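Local coordinates for protein aldehyde dehydrogenase (Trypanosoma brucei, PDB 5NNO) that probably oxidises aldehydes to carboxylic acids with NAD+ as hydride acceptor, and binds NAD and a benzoxaborole aldehyde, at residues A107-E112 against P458-G463. Sequence-based numbering, arbitrary orientation.
Sequences ALDDCE and PVMRRG
Asp110 to Glu112 pair antiparallel with Val459 to Arg461, joining the start of strand 110-124 to the end of strand 454-461 in an arm; the contact's centre lies about 38 Å from the centre of the chain. Asp110 and Arg461 exchange two backbone hydrogen bonds, Arg461 N to Asp110 O at 2.8 Å and Asp110 N to Arg461 O at 3.2 Å; Glu112 and Val459 repeat the pattern. On the face with Asp110, the extended Arg461 runs alongside the aspartate, and its NH1 forms a salt bridge with Asp110 OD2 at 3.2 Å, in the guanidinium plane but 39° out of the carboxylate plane. Asp110 OD1 is salt-bridged to Lys99. Glu112 OE1 hydrogen-bonds Gln114 and makes a long salt bridge, 3.6 Å to Arg461 NH2. Such a two-stranded arm is the oligomerisation element of aldehyde dehydrogenases, and here Val459 to Arg461 also pair in parallel with a strand of the second subunit, carrying the sheet across the interface. On the other face Cys111 SG rests on Met460 CG at 3.8 Å. Past the ladder, a bend at chi3 (33°) brings Arg462 NH1 into a salt bridge with Asp109 OD1 at 3.0 Å, guanidinium and carboxylate turned 77° apart, while Arg462 NH2 hydrogen-bonds Ser467.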
loop_
_atom_site.group_PDB
_atom_site.type_symbol
_atom_site.label_atom_id
_atom_site.label_comp_id
_atom_site.label_asym_id
_atom_site.label_seq_id
_atom_site.Cartn_x
_atom_site.Cartn_y
_atom_site.Cartn_z
ATOM N N ALA A 107 -6.227 -26.072 3.528
ATOM C CA ALA A 107 -5.264 -26.664 4.461
ATOM C C ALA A 107 -4.827 -28.088 4.101
ATOM O O ALA A 107 -3.888 -28.615 4.697
ATOM C CB ALA A 107 -5.829 -26.654 5.868
ATOM N N LEU A 108 -5.517 -28.725 3.164
ATOM C CA LEU A 108 -5.062 -30.010 2.611
ATOM C C LEU A 108 -3.982 -29.841 1.543
ATOM O O LEU A 108 -3.330 -30.815 1.153
ATOM C CB LEU A 108 -6.238 -30.787 2.015
ATOM C CG LEU A 108 -7.304 -31.200 3.024
ATOM C CD1 LEU A 108 -8.597 -31.535 2.276
ATOM C CD2 LEU A 108 -6.820 -32.346 3.913
ATOM N N ASP A 109 -3.820 -28.614 1.051
ATOM C CA ASP A 109 -2.944 -28.320 -0.083
ATOM C C ASP A 109 -1.584 -27.840 0.442
ATOM O O ASP A 109 -1.395 -27.757 1.655
ATOM C CB ASP A 109 -3.618 -27.273 -0.985
ATOM C CG ASP A 109 -5.025 -27.723 -1.471
ATOM O OD1 ASP A 109 -5.201 -28.931 -1.782
ATOM O OD2 ASP A 109 -5.946 -26.878 -1.560
ATOM N N ASP A 110 -0.639 -27.573 -0.466
ATOM C CA ASP A 110 0.675 -27.006 -0.118
ATOM C C ASP A 110 0.661 -25.575 -0.588
ATOM O O ASP A 110 0.591 -25.323 -1.776
ATOM C CB ASP A 110 1.825 -27.774 -0.800
ATOM C CG ASP A 110 3.172 -27.014 -0.760
ATOM O OD1 ASP A 110 3.378 -26.164 0.133
ATOM O OD2 ASP A 110 4.020 -27.271 -1.659
ATOM N N CYS A 111 0.741 -24.641 0.351
ATOM C CA CYS A 111 0.594 -23.227 0.060
ATOM C C CYS A 111 1.813 -22.428 0.502
ATOM O O CYS A 111 2.547 -22.851 1.392
ATOM C CB CYS A 111 -0.698 -22.730 0.693
ATOM S SG CYS A 111 -2.151 -23.497 -0.110
ATOM N N GLU A 112 2.045 -21.285 -0.148
ATOM C CA GLU A 112 3.285 -20.531 0.022
ATOM C C GLU A 112 3.151 -19.050 -0.377
ATOM O O GLU A 112 2.464 -18.708 -1.348
ATOM C CB GLU A 112 4.376 -21.177 -0.829
ATOM C CG GLU A 112 5.707 -21.385 -0.144
ATOM C CD GLU A 112 6.768 -21.910 -1.108
ATOM O OE1 GLU A 112 6.925 -21.311 -2.196
ATOM O OE2 GLU A 112 7.453 -22.903 -0.775
ATOM N N PRO A 458 1.184 -15.172 -3.586
ATOM C CA PRO A 458 0.649 -16.477 -3.213
ATOM C C PRO A 458 0.798 -17.567 -4.305
ATOM O O PRO A 458 0.609 -17.311 -5.503
ATOM C CB PRO A 458 -0.838 -16.197 -2.944
ATOM C CG PRO A 458 -1.118 -14.893 -3.623
ATOM C CD PRO A 458 0.153 -14.127 -3.487
ATOM N N VAL A 459 1.153 -18.760 -3.850
ATOM C CA VAL A 459 1.366 -19.919 -4.682
ATOM C C VAL A 459 0.661 -21.065 -3.966
ATOM O O VAL A 459 0.958 -21.326 -2.796
ATOM C CB VAL A 459 2.862 -20.273 -4.786
ATOM C CG1 VAL A 459 3.056 -21.516 -5.665
ATOM C CG2 VAL A 459 3.652 -19.074 -5.306
ATOM N N MET A 460 -0.254 -21.744 -4.682
ATOM C CA MET A 460 -0.960 -22.933 -4.178
ATOM C C MET A 460 -0.564 -24.103 -5.061
ATOM O O MET A 460 -0.628 -24.014 -6.287
ATOM C CB MET A 460 -2.493 -22.716 -4.205
ATOM C CG MET A 460 -3.330 -23.907 -3.718
ATOM S SD MET A 460 -5.146 -23.818 -3.856
ATOM C CE MET A 460 -5.533 -22.914 -2.370
ATOM N N ARG A 461 -0.176 -25.213 -4.440
ATOM C CA ARG A 461 0.105 -26.449 -5.178
ATOM C C ARG A 461 -0.955 -27.474 -4.804
ATOM O O ARG A 461 -1.187 -27.713 -3.631
ATOM C CB ARG A 461 1.537 -26.957 -4.911
ATOM C CG ARG A 461 2.615 -25.871 -5.105
ATOM C CD ARG A 461 3.999 -26.397 -5.473
ATOM N NE ARG A 461 4.951 -25.286 -5.643
ATOM C CZ ARG A 461 5.620 -24.665 -4.641
ATOM N NH1 ARG A 461 5.495 -25.032 -3.354
ATOM N NH2 ARG A 461 6.435 -23.643 -4.916
ATOM N N ARG A 462 -1.623 -28.031 -5.825
ATOM C CA ARG A 462 -2.558 -29.144 -5.673
ATOM C C ARG A 462 -2.103 -30.336 -6.486
ATOM O O ARG A 462 -1.301 -30.200 -7.414
ATOM C CB ARG A 462 -3.948 -28.765 -6.161
ATOM C CG ARG A 462 -4.513 -27.517 -5.515
ATOM C CD ARG A 462 -6.016 -27.397 -5.655
ATOM N NE ARG A 462 -6.702 -28.704 -5.658
ATOM C CZ ARG A 462 -7.421 -29.222 -4.667
ATOM N NH1 ARG A 462 -7.610 -28.569 -3.529
ATOM N NH2 ARG A 462 -7.957 -30.423 -4.802
ATOM N N GLY A 463 -2.642 -31.501 -6.125
ATOM C CA GLY A 463 -2.454 -32.751 -6.871
ATOM C C GLY A 463 -3.652 -32.996 -7.759
ATOM O O GLY A 463 -4.589 -32.197 -7.776
#